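Long-range contacts in C.Elegans p53 tumor suppressor-like transcription factor (Caenorhabditis elegans, PDB 1T4W), which activates transcription by binding the same DNA consensus as p53, here through its zinc-containing DNA-binding domain, and promotes apoptosis in the germline after DNA damage: residues 57-62 with 119-124; 155-160 with 168-173; 6-11 with 39-44; 99-104 with 133-138. One frame throughout, in Å; residues are numbered along the deposited sequence.

All four contacts are antiparallel strand pairings, largely buried, within one domain. Contacts 1 and 2 belong to the seven-stranded mixed sheet, where strands 57-65 and 152-160 are neighbours; contacts 3 and 4 belong to the four-stranded sheet, where 39-46 lies beside 130-137. The two sheets pack face to face as a β-sandwich, and each contact turns aliphatic or aromatic groups inward. I60 meets F133, and I6 meets L155 and A170. The outward faces differ: contact 1 carries arginines and threonines, contact 2 a histidine and a tyrosine, contact 3 a water-bridged aspartate. Contact 4 is the most aromatic, and one end lies near the zinc ion.

Contact 1: residues 57-62 with 119-124; sequences SLRIRF and TFTLIM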
# COMPACT_ATOMS: atom_id res chain seq x y z
N SER A 57 -14.55 5.78 -6.14
CA SER A 57 -13.71 4.62 -6.42
C SER A 57 -12.39 4.81 -5.66
O SER A 57 -11.98 5.94 -5.34
CB SER A 57 -13.46 4.45 -7.92
OG SER A 57 -12.87 5.59 -8.49
N LEU A 58 -11.74 3.71 -5.33
CA LEU A 58 -10.47 3.79 -4.61
C LEU A 58 -9.38 3.09 -5.43
O LEU A 58 -9.52 1.93 -5.80
CB LEU A 58 -10.58 3.11 -3.25
CG LEU A 58 -9.33 3.29 -2.36
CD1 LEU A 58 -9.33 4.67 -1.70
CD2 LEU A 58 -9.33 2.22 -1.29
N ARG A 59 -8.31 3.82 -5.73
CA ARG A 59 -7.21 3.24 -6.49
C ARG A 59 -6.11 2.86 -5.50
O ARG A 59 -5.81 3.60 -4.56
CB ARG A 59 -6.68 4.23 -7.53
CG ARG A 59 -7.54 4.32 -8.80
CD ARG A 59 -6.98 5.36 -9.81
NE ARG A 59 -7.06 6.74 -9.32
CZ ARG A 59 -6.00 7.48 -8.98
NH1 ARG A 59 -4.77 6.99 -9.06
NH2 ARG A 59 -6.17 8.75 -8.60
N ILE A 60 -5.50 1.70 -5.73
CA ILE A 60 -4.44 1.19 -4.87
C ILE A 60 -3.19 0.94 -5.73
O ILE A 60 -3.25 0.21 -6.72
CB ILE A 60 -4.85 -0.15 -4.22
CG1 ILE A 60 -6.15 0.03 -3.44
CG2 ILE A 60 -3.72 -0.64 -3.30
CD1 ILE A 60 -6.89 -1.27 -3.20
N ARG A 61 -2.08 1.55 -5.34
CA ARG A 61 -0.82 1.41 -6.06
C ARG A 61 0.31 1.01 -5.12
O ARG A 61 0.25 1.22 -3.91
CB ARG A 61 -0.43 2.74 -6.72
CG ARG A 61 -1.32 3.21 -7.89
CD ARG A 61 -0.57 4.32 -8.68
NE ARG A 61 0.59 3.76 -9.36
CZ ARG A 61 1.60 4.46 -9.85
NH1 ARG A 61 2.60 3.83 -10.46
NH2 ARG A 61 1.63 5.79 -9.73
N PHE A 62 1.36 0.44 -5.70
CA PHE A 62 2.51 0.05 -4.92
C PHE A 62 3.70 0.52 -5.76
O PHE A 62 4.06 -0.07 -6.80
CB PHE A 62 2.52 -1.45 -4.66
CG PHE A 62 3.57 -1.88 -3.66
CD1 PHE A 62 3.59 -1.33 -2.37
CD2 PHE A 62 4.55 -2.82 -4.01
CE1 PHE A 62 4.55 -1.70 -1.43
CE2 PHE A 62 5.53 -3.22 -3.08
CZ PHE A 62 5.53 -2.65 -1.79
N THR A 119 -2.51 -0.78 -10.93
CA THR A 119 -3.51 -0.23 -10.03
C THR A 119 -4.74 -1.10 -9.87
O THR A 119 -5.30 -1.58 -10.86
CB THR A 119 -4.01 1.14 -10.56
OG1 THR A 119 -2.91 2.04 -10.72
CG2 THR A 119 -5.06 1.76 -9.61
N PHE A 120 -5.17 -1.31 -8.62
CA PHE A 120 -6.40 -2.04 -8.37
C PHE A 120 -7.39 -0.95 -8.03
O PHE A 120 -7.11 -0.08 -7.19
CB PHE A 120 -6.26 -3.02 -7.20
CG PHE A 120 -5.58 -4.32 -7.57
CD1 PHE A 120 -4.19 -4.42 -7.58
CD2 PHE A 120 -6.33 -5.42 -7.94
CE1 PHE A 120 -3.55 -5.61 -7.99
CE2 PHE A 120 -5.71 -6.62 -8.35
CZ PHE A 120 -4.32 -6.70 -8.37
N THR A 121 -8.53 -0.95 -8.71
CA THR A 121 -9.56 0.04 -8.45
C THR A 121 -10.77 -0.59 -7.81
O THR A 121 -11.43 -1.47 -8.38
CB THR A 121 -10.02 0.74 -9.75
OG1 THR A 121 -8.91 1.43 -10.33
CG2 THR A 121 -11.12 1.77 -9.44
N LEU A 122 -11.08 -0.12 -6.61
CA LEU A 122 -12.23 -0.63 -5.89
C LEU A 122 -13.44 0.18 -6.31
O LEU A 122 -13.39 1.41 -6.28
CB LEU A 122 -12.06 -0.47 -4.38
CG LEU A 122 -10.84 -1.10 -3.72
CD1 LEU A 122 -11.00 -1.01 -2.20
CD2 LEU A 122 -10.70 -2.53 -4.16
N ILE A 123 -14.51 -0.49 -6.71
CA ILE A 123 -15.73 0.21 -7.10
C ILE A 123 -16.62 0.23 -5.88
O ILE A 123 -17.00 -0.81 -5.35
CB ILE A 123 -16.49 -0.49 -8.25
CG1 ILE A 123 -15.71 -0.35 -9.56
CG2 ILE A 123 -17.86 0.12 -8.42
CD1 ILE A 123 -14.44 -1.18 -9.64
N MET A 124 -16.94 1.43 -5.42
CA MET A 124 -17.77 1.54 -4.24
C MET A 124 -19.14 2.14 -4.50
O MET A 124 -19.61 2.15 -5.63
CB MET A 124 -17.00 2.32 -3.20
CG MET A 124 -15.69 1.58 -2.96
SD MET A 124 -14.73 2.23 -1.64
CE MET A 124 -14.44 3.88 -2.29
O HOH W 1 -3.53 4.85 -10.94
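L58 and L122 exchange a pair of backbone hydrogen bonds, the shorter being L122 N to L58 O at 2.7 Å, and I60 and F120 form a second such pair. The strands run antiparallel; between these two pairs R59 and T121 form a non-hydrogen-bonded one, and the side chains alternate between two faces.

Apolar contacts occupy the face of L58, I60, F120 and L122. The two leucines run alongside each other in the same direction, L58 CD2 3.7 Å from L122 CD1. I60 slants across, its CD1 4.0 Å from L122 CG, while the M124 methyl CE comes to 4.1 Å from L58 CB. Branched aliphatic groups suit this face because it is the inside of the p53-like β-sandwich: I60 and L122 both touch F133 of the opposing sheet, and F120 packs on I103.

Arginines and threonines carry the other face. T119 has OG1 anti to its carbonyl carbon (chi1 -57°), which sets OG1 3.5 Å from R61 CG, while its methyl CG2 lies 3.6 Å from R59 CB. Threonine thus serves both arginine stems. A water bridges the strands, 3.1 Å from R59 NH1 and 2.9 Å from T119 OG1. The guanidinium ends find carboxylates elsewhere, R59 in a salt bridge to D160 and R61 in one to D81; T119 OG1 also bonds to G117 O.

Contact 2: residues 155-160 with 168-173; sequences LAVFLD and LHAYIK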
# COMPACT_ATOMS: atom_id res chain seq x y z
N LEU A 155 2.95 2.04 -0.30
CA LEU A 155 1.58 1.59 -0.62
C LEU A 155 0.72 2.84 -0.54
O LEU A 155 0.56 3.43 0.55
CB LEU A 155 1.08 0.56 0.41
CG LEU A 155 -0.36 0.07 0.16
CD1 LEU A 155 -0.41 -0.61 -1.22
CD2 LEU A 155 -0.81 -0.92 1.25
N ALA A 156 0.18 3.26 -1.68
CA ALA A 156 -0.64 4.48 -1.76
C ALA A 156 -2.05 4.22 -2.27
O ALA A 156 -2.24 3.39 -3.16
CB ALA A 156 0.06 5.52 -2.69
N VAL A 157 -3.01 4.95 -1.70
CA VAL A 157 -4.41 4.86 -2.09
C VAL A 157 -4.96 6.25 -2.41
O VAL A 157 -4.57 7.25 -1.81
CB VAL A 157 -5.29 4.21 -0.99
CG1 VAL A 157 -4.97 2.71 -0.89
CG2 VAL A 157 -5.07 4.90 0.33
N PHE A 158 -5.88 6.29 -3.37
CA PHE A 158 -6.48 7.53 -3.85
C PHE A 158 -7.98 7.36 -3.91
O PHE A 158 -8.48 6.32 -4.38
CB PHE A 158 -5.97 7.84 -5.27
CG PHE A 158 -4.47 7.95 -5.35
CD1 PHE A 158 -3.83 9.17 -5.11
CD2 PHE A 158 -3.69 6.83 -5.59
CE1 PHE A 158 -2.42 9.26 -5.10
CE2 PHE A 158 -2.28 6.90 -5.58
CZ PHE A 158 -1.65 8.12 -5.33
N LEU A 159 -8.70 8.37 -3.42
CA LEU A 159 -10.14 8.33 -3.49
C LEU A 159 -10.49 9.26 -4.65
O LEU A 159 -10.12 10.43 -4.62
CB LEU A 159 -10.77 8.84 -2.19
CG LEU A 159 -12.28 8.57 -2.08
CD1 LEU A 159 -12.55 7.08 -2.02
CD2 LEU A 159 -12.83 9.24 -0.83
N ASP A 160 -11.16 8.73 -5.68
CA ASP A 160 -11.55 9.53 -6.84
C ASP A 160 -13.05 9.78 -6.90
O ASP A 160 -13.84 8.92 -6.49
CB ASP A 160 -11.22 8.84 -8.15
CG ASP A 160 -9.73 8.74 -8.44
OD1 ASP A 160 -8.90 9.45 -7.84
OD2 ASP A 160 -9.40 7.91 -9.30
N LEU A 168 -8.84 12.72 -2.39
CA LEU A 168 -8.08 12.43 -1.15
C LEU A 168 -7.07 11.35 -1.46
O LEU A 168 -7.25 10.59 -2.41
CB LEU A 168 -8.98 11.92 -0.03
CG LEU A 168 -9.88 12.88 0.77
CD1 LEU A 168 -10.92 12.08 1.55
CD2 LEU A 168 -9.04 13.72 1.71
N HIS A 169 -6.03 11.26 -0.64
CA HIS A 169 -5.01 10.23 -0.81
C HIS A 169 -4.41 9.91 0.53
O HIS A 169 -4.59 10.66 1.49
CB HIS A 169 -3.89 10.67 -1.79
CG HIS A 169 -2.95 11.71 -1.26
ND1 HIS A 169 -3.33 13.01 -1.01
CD2 HIS A 169 -1.62 11.65 -0.99
CE1 HIS A 169 -2.28 13.70 -0.61
NE2 HIS A 169 -1.23 12.90 -0.59
N ALA A 170 -3.71 8.78 0.61
CA ALA A 170 -3.06 8.36 1.85
C ALA A 170 -2.06 7.29 1.48
O ALA A 170 -2.18 6.67 0.42
CB ALA A 170 -4.08 7.79 2.86
N TYR A 171 -1.06 7.07 2.32
CA TYR A 171 -0.10 6.03 2.02
C TYR A 171 0.62 5.54 3.26
O TYR A 171 0.57 6.17 4.32
CB TYR A 171 0.93 6.53 0.99
CG TYR A 171 1.64 7.82 1.39
CD1 TYR A 171 2.67 7.81 2.33
CD2 TYR A 171 1.24 9.05 0.87
CE1 TYR A 171 3.28 8.97 2.74
CE2 TYR A 171 1.84 10.24 1.28
CZ TYR A 171 2.86 10.18 2.22
OH TYR A 171 3.47 11.32 2.66
N ILE A 172 1.22 4.36 3.11
CA ILE A 172 2.08 3.78 4.12
C ILE A 172 3.45 4.19 3.56
O ILE A 172 3.88 3.74 2.50
CB ILE A 172 1.97 2.28 4.18
CG1 ILE A 172 0.58 1.92 4.73
CG2 ILE A 172 3.09 1.71 5.11
CD1 ILE A 172 0.27 0.45 4.73
N LYS A 173 4.09 5.10 4.28
CA LYS A 173 5.36 5.69 3.87
C LYS A 173 6.43 4.70 3.49
O LYS A 173 7.15 4.90 2.50
CB LYS A 173 5.82 6.63 5.00
CG LYS A 173 6.98 7.54 4.65
CD LYS A 173 8.23 7.00 5.25
CE LYS A 173 9.42 7.96 5.09
NZ LYS A 173 10.63 7.36 5.74
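L155 and I172 are ranged shoulder to shoulder, L155 CD2 3.9 Å from I172 CD1. L159 and L168 repeat the arrangement at the far end of the pairing, with L159 CD2 4.2 Å from L168 CD1. Between these pairs the V157 methyl CG2 rests 4.0 Å from A170 CB and closer still, 3.4 Å, to A170 O. This face is inward: I6 touches L155, V157 and A170, and the small alanine, set between the larger L168 and I172, lets that neighbour come close to the strand.

The other face holds A156, F158, H169 and Y171. F158 and H169 cross obliquely, F158 CD1 lying 3.6 Å from H169 CB, so the histidine presents its aliphatic carbon to the ring while its NE2 is hydrogen-bonded to E72. Y171 has CG between the backbone N and the carbonyl carbon (chi1 54°), and its ring leads away from strand 155-160, with K173 N in plane at its edge. CB is the atom that meets the partner strand, 3.2 Å from L155 O and 3.9 Å from A156 CB; an alanine fits here because the two backbones come close at this non-hydrogen-bonded pair.

In the middle, V157 N to A170 O measures 2.9 Å at a nearly straight 175°. Each end pair has one short bond, I172 N to L155 O and L159 N to L168 O, and one weak one. The whole is a β-hairpin, whose strands 152-160 and 166-177 lie within the larger sheet of the p53-like sandwich.

Contact 3: residues 6-11 with 39-44; sequences IDVLKQ and VPIQVK
I6 reaches across to I41 and V43 with its CG1, which is anti to the backbone N (chi1 176°). The I41 methyl CG2 presses against it at 3.7 Å, and V43 CG2 lies at 4.1 Å, so I6 settles over two β-branched neighbours on its partner strand. Further on, V8 CG1 rests in the shallow dip over V39 CG1 and I41 CD1, 4.0 Å from each. Branching at CB suits all these residues, since it gives each a methyl on more than one side. An alanine in place of I41 would probably open a gap beside I6 CG1 and CD1 and leave V8 CG1 with V39 as its one mate on this strand.

L9, next along, packs on P40 and Q42. Its CB sits 3.7 Å from P40 CB, while its CD1 methyl rests on the amide of Q42, 3.4 Å from Q42 CD and nearly as close to both polar atoms. L9 N also bonds to P40 O, and D7 and Q42 exchange two backbone hydrogen bonds. On the polar side a water links D7 OD2, at 2.9 Å, with Q42 O, at 2.7 Å; D7 OD1 forms a salt bridge with K29.

The pairing brings strand 3-8 in as an outermost strand of the four-stranded sheet of the p53-like sandwich, just where the chain passes into helix 10-13, with L9 at its N-cap position.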
# COMPACT_ATOMS: atom_id res chain seq x y z
N ILE A 6 -4.82 5.25 5.84
CA ILE A 6 -4.67 3.85 5.49
C ILE A 6 -3.94 3.22 6.69
O ILE A 6 -3.01 3.81 7.22
CB ILE A 6 -3.91 3.64 4.16
CG1 ILE A 6 -3.72 2.14 3.93
CG2 ILE A 6 -2.58 4.42 4.15
CD1 ILE A 6 -3.26 1.75 2.54
N ASP A 7 -4.38 2.05 7.14
CA ASP A 7 -3.75 1.39 8.27
C ASP A 7 -3.89 -0.11 8.13
O ASP A 7 -4.70 -0.59 7.34
CB ASP A 7 -4.43 1.79 9.58
CG ASP A 7 -4.19 3.22 9.96
OD1 ASP A 7 -3.09 3.53 10.48
OD2 ASP A 7 -5.10 4.04 9.72
N VAL A 8 -3.12 -0.88 8.90
CA VAL A 8 -3.32 -2.32 8.84
C VAL A 8 -4.35 -2.58 9.96
O VAL A 8 -4.54 -1.74 10.82
CB VAL A 8 -2.02 -3.11 9.15
CG1 VAL A 8 -0.94 -2.77 8.11
CG2 VAL A 8 -1.57 -2.81 10.57
N LEU A 9 -5.03 -3.72 9.92
CA LEU A 9 -5.98 -4.05 10.97
C LEU A 9 -5.14 -4.49 12.17
O LEU A 9 -4.74 -5.64 12.27
CB LEU A 9 -6.88 -5.19 10.52
CG LEU A 9 -8.01 -5.63 11.45
CD1 LEU A 9 -8.87 -4.43 11.84
CD2 LEU A 9 -8.86 -6.69 10.74
N LYS A 10 -4.88 -3.55 13.08
CA LYS A 10 -4.04 -3.78 14.24
C LYS A 10 -4.29 -5.02 15.07
O LYS A 10 -3.35 -5.70 15.47
CB LYS A 10 -4.07 -2.54 15.14
CG LYS A 10 -3.37 -1.34 14.51
CD LYS A 10 -1.99 -1.75 13.96
CE LYS A 10 -1.10 -2.38 15.05
NZ LYS A 10 -0.24 -3.50 14.56
N GLN A 11 -5.56 -5.33 15.32
CA GLN A 11 -5.89 -6.50 16.10
C GLN A 11 -5.05 -7.69 15.64
O GLN A 11 -4.30 -8.27 16.41
CB GLN A 11 -7.38 -6.86 15.96
CG GLN A 11 -8.36 -5.81 16.48
CD GLN A 11 -8.57 -4.65 15.51
OE1 GLN A 11 -7.68 -3.81 15.31
NE2 GLN A 11 -9.75 -4.60 14.90
N VAL A 39 -1.96 -9.33 4.26
CA VAL A 39 -1.87 -8.20 5.18
C VAL A 39 -3.25 -7.52 5.17
O VAL A 39 -3.71 -7.06 4.14
CB VAL A 39 -0.81 -7.17 4.74
CG1 VAL A 39 -0.74 -6.06 5.77
CG2 VAL A 39 0.55 -7.84 4.57
N PRO A 40 -3.91 -7.47 6.33
CA PRO A 40 -5.23 -6.85 6.49
C PRO A 40 -5.17 -5.32 6.52
O PRO A 40 -4.66 -4.73 7.46
CB PRO A 40 -5.75 -7.45 7.80
CG PRO A 40 -4.48 -7.60 8.61
CD PRO A 40 -3.44 -8.09 7.60
N ILE A 41 -5.68 -4.70 5.47
CA ILE A 41 -5.67 -3.24 5.35
C ILE A 41 -7.08 -2.66 5.57
O ILE A 41 -8.10 -3.27 5.21
CB ILE A 41 -5.23 -2.77 3.93
CG1 ILE A 41 -3.83 -3.30 3.58
CG2 ILE A 41 -5.31 -1.21 3.83
CD1 ILE A 41 -2.69 -2.76 4.49
N GLN A 42 -7.12 -1.49 6.17
CA GLN A 42 -8.39 -0.79 6.35
C GLN A 42 -8.17 0.64 5.88
O GLN A 42 -7.31 1.33 6.42
CB GLN A 42 -8.82 -0.76 7.81
CG GLN A 42 -9.06 -2.13 8.41
CD GLN A 42 -9.93 -2.06 9.64
OE1 GLN A 42 -9.67 -1.28 10.56
NE2 GLN A 42 -10.98 -2.88 9.67
N VAL A 43 -8.92 1.08 4.88
CA VAL A 43 -8.81 2.46 4.41
C VAL A 43 -10.07 3.20 4.90
O VAL A 43 -11.18 2.74 4.67
CB VAL A 43 -8.74 2.53 2.86
CG1 VAL A 43 -8.69 4.02 2.40
CG2 VAL A 43 -7.48 1.78 2.35
N LYS A 44 -9.89 4.32 5.58
CA LYS A 44 -11.03 5.06 6.10
C LYS A 44 -10.97 6.52 5.66
O LYS A 44 -9.88 7.06 5.41
CB LYS A 44 -11.05 5.00 7.64
CG LYS A 44 -11.31 3.60 8.22
CD LYS A 44 -11.12 3.61 9.74
CE LYS A 44 -11.52 2.28 10.39
NZ LYS A 44 -11.41 2.34 11.89
O HOH W 2 -7.48 2.98 8.50

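Contact 4: residues 99-104 with 133-138; sequences SFFYIR and FDIIFM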
# COMPACT_ATOMS: atom_id res chain seq x y z
N SER A 99 2.00 -8.60 -11.75
CA SER A 99 1.76 -7.59 -10.72
C SER A 99 2.55 -7.96 -9.46
O SER A 99 2.59 -9.13 -9.06
CB SER A 99 0.28 -7.50 -10.37
OG SER A 99 0.05 -6.44 -9.46
N PHE A 100 3.18 -6.98 -8.85
CA PHE A 100 3.96 -7.21 -7.65
C PHE A 100 3.04 -7.61 -6.48
O PHE A 100 3.41 -8.42 -5.60
CB PHE A 100 4.75 -5.94 -7.29
CG PHE A 100 5.91 -6.18 -6.35
CD1 PHE A 100 5.69 -6.39 -4.99
CD2 PHE A 100 7.21 -6.24 -6.84
CE1 PHE A 100 6.77 -6.66 -4.11
CE2 PHE A 100 8.30 -6.52 -5.98
CZ PHE A 100 8.07 -6.73 -4.61
N PHE A 101 1.82 -7.07 -6.49
CA PHE A 101 0.87 -7.32 -5.41
C PHE A 101 -0.54 -7.64 -5.88
O PHE A 101 -0.90 -7.35 -7.01
CB PHE A 101 0.81 -6.09 -4.49
CG PHE A 101 0.16 -4.88 -5.14
CD1 PHE A 101 0.79 -4.22 -6.18
CD2 PHE A 101 -1.08 -4.42 -4.71
CE1 PHE A 101 0.19 -3.11 -6.81
CE2 PHE A 101 -1.70 -3.32 -5.31
CZ PHE A 101 -1.06 -2.66 -6.36
N TYR A 102 -1.33 -8.23 -4.99
CA TYR A 102 -2.72 -8.58 -5.29
C TYR A 102 -3.64 -8.21 -4.12
O TYR A 102 -3.19 -7.99 -2.99
CB TYR A 102 -2.84 -10.08 -5.59
CG TYR A 102 -1.92 -10.54 -6.70
CD1 TYR A 102 -0.60 -10.92 -6.44
CD2 TYR A 102 -2.35 -10.53 -8.04
CE1 TYR A 102 0.28 -11.28 -7.47
CE2 TYR A 102 -1.49 -10.88 -9.07
CZ TYR A 102 -0.18 -11.25 -8.78
OH TYR A 102 0.67 -11.53 -9.82
N ILE A 103 -4.93 -8.15 -4.42
CA ILE A 103 -5.95 -7.80 -3.44
C ILE A 103 -6.85 -9.01 -3.23
O ILE A 103 -7.39 -9.58 -4.19
CB ILE A 103 -6.78 -6.59 -3.97
CG1 ILE A 103 -5.83 -5.42 -4.28
CG2 ILE A 103 -7.86 -6.19 -2.96
CD1 ILE A 103 -5.03 -4.92 -3.08
N ARG A 104 -7.02 -9.42 -1.98
CA ARG A 104 -7.86 -10.57 -1.66
C ARG A 104 -8.83 -10.23 -0.53
O ARG A 104 -8.61 -9.27 0.24
CB ARG A 104 -6.98 -11.76 -1.23
CG ARG A 104 -5.93 -12.20 -2.26
CD ARG A 104 -6.57 -12.83 -3.50
NE ARG A 104 -7.26 -14.08 -3.19
CZ ARG A 104 -6.66 -15.27 -3.10
NH1 ARG A 104 -5.35 -15.38 -3.30
NH2 ARG A 104 -7.37 -16.35 -2.82
N PHE A 133 -9.72 -4.91 2.97
CA PHE A 133 -9.21 -5.94 2.06
C PHE A 133 -7.83 -6.37 2.52
O PHE A 133 -7.17 -5.68 3.32
CB PHE A 133 -9.12 -5.40 0.62
CG PHE A 133 -8.27 -4.15 0.48
CD1 PHE A 133 -6.89 -4.24 0.28
CD2 PHE A 133 -8.85 -2.89 0.59
CE1 PHE A 133 -6.09 -3.08 0.20
CE2 PHE A 133 -8.06 -1.72 0.52
CZ PHE A 133 -6.67 -1.82 0.32
N ASP A 134 -7.40 -7.52 2.03
CA ASP A 134 -6.06 -7.96 2.33
C ASP A 134 -5.22 -7.66 1.13
O ASP A 134 -5.71 -7.73 -0.00
CB ASP A 134 -5.97 -9.46 2.56
CG ASP A 134 -6.65 -9.88 3.82
OD1 ASP A 134 -6.51 -9.15 4.83
OD2 ASP A 134 -7.32 -10.93 3.79
N ILE A 135 -3.97 -7.30 1.35
CA ILE A 135 -3.06 -7.13 0.24
C ILE A 135 -1.99 -8.20 0.45
O ILE A 135 -1.64 -8.54 1.59
CB ILE A 135 -2.41 -5.73 0.22
CG1 ILE A 135 -1.46 -5.64 -0.97
CG2 ILE A 135 -1.71 -5.47 1.53
CD1 ILE A 135 -1.07 -4.21 -1.34
N ILE A 136 -1.49 -8.77 -0.64
CA ILE A 136 -0.46 -9.80 -0.52
C ILE A 136 0.65 -9.51 -1.54
O ILE A 136 0.36 -9.21 -2.70
CB ILE A 136 -1.08 -11.23 -0.68
CG1 ILE A 136 0.00 -12.29 -0.53
CG2 ILE A 136 -1.74 -11.38 -2.07
CD1 ILE A 136 -0.54 -13.70 -0.64
N PHE A 137 1.90 -9.55 -1.10
CA PHE A 137 3.06 -9.26 -1.96
C PHE A 137 3.68 -10.56 -2.45
O PHE A 137 3.96 -11.46 -1.67
CB PHE A 137 4.07 -8.41 -1.18
CG PHE A 137 3.50 -7.12 -0.69
CD1 PHE A 137 3.40 -6.01 -1.55
CD2 PHE A 137 2.97 -7.02 0.59
CE1 PHE A 137 2.77 -4.82 -1.13
CE2 PHE A 137 2.34 -5.83 1.02
CZ PHE A 137 2.24 -4.73 0.16
N MET A 138 3.87 -10.65 -3.76
CA MET A 138 4.39 -11.87 -4.35
C MET A 138 5.83 -11.78 -4.87
O MET A 138 6.22 -12.51 -5.78
CB MET A 138 3.44 -12.36 -5.44
CG MET A 138 2.06 -12.77 -4.89
SD MET A 138 2.17 -14.01 -3.54
CE MET A 138 2.65 -15.45 -4.49
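F101 meets I135, I136 and F137 through successive atoms of its side chain. CB comes first, 3.6 Å from I136 O and 3.9 Å from F137 CD1. CG stands between the backbone N and the carbonyl carbon (chi1 69°), 4.0 Å from the I135 methyl CD1; ring atom CD2 is closer, at 3.4 Å. CE2 still lies 4.1 Å from that methyl. The rest of the ring leads away to I60, F62 and F120 of the other sheet, stacking edge-to-face with F120; a broad flat group suits this inward place. An alanine here would probably leave I135 CD1 without its aromatic neighbour and the F120 ring without its stacking mate.

On the outer face Y102 crosses M138 at about a right angle, M138 CG lying 3.5 Å from Y102 CE1 at the ring edge. F100 O accepts a hydrogen bond from M138 N, at 2.9 Å, beyond the last paired residues. The F100 side chain closely approaches that of C139, which binds zinc with C85, H88 and C143. Strand 101-104 is an outermost strand of the four-stranded sheet of the p53-like sandwich, and F100, just before it, lies beside the zinc site.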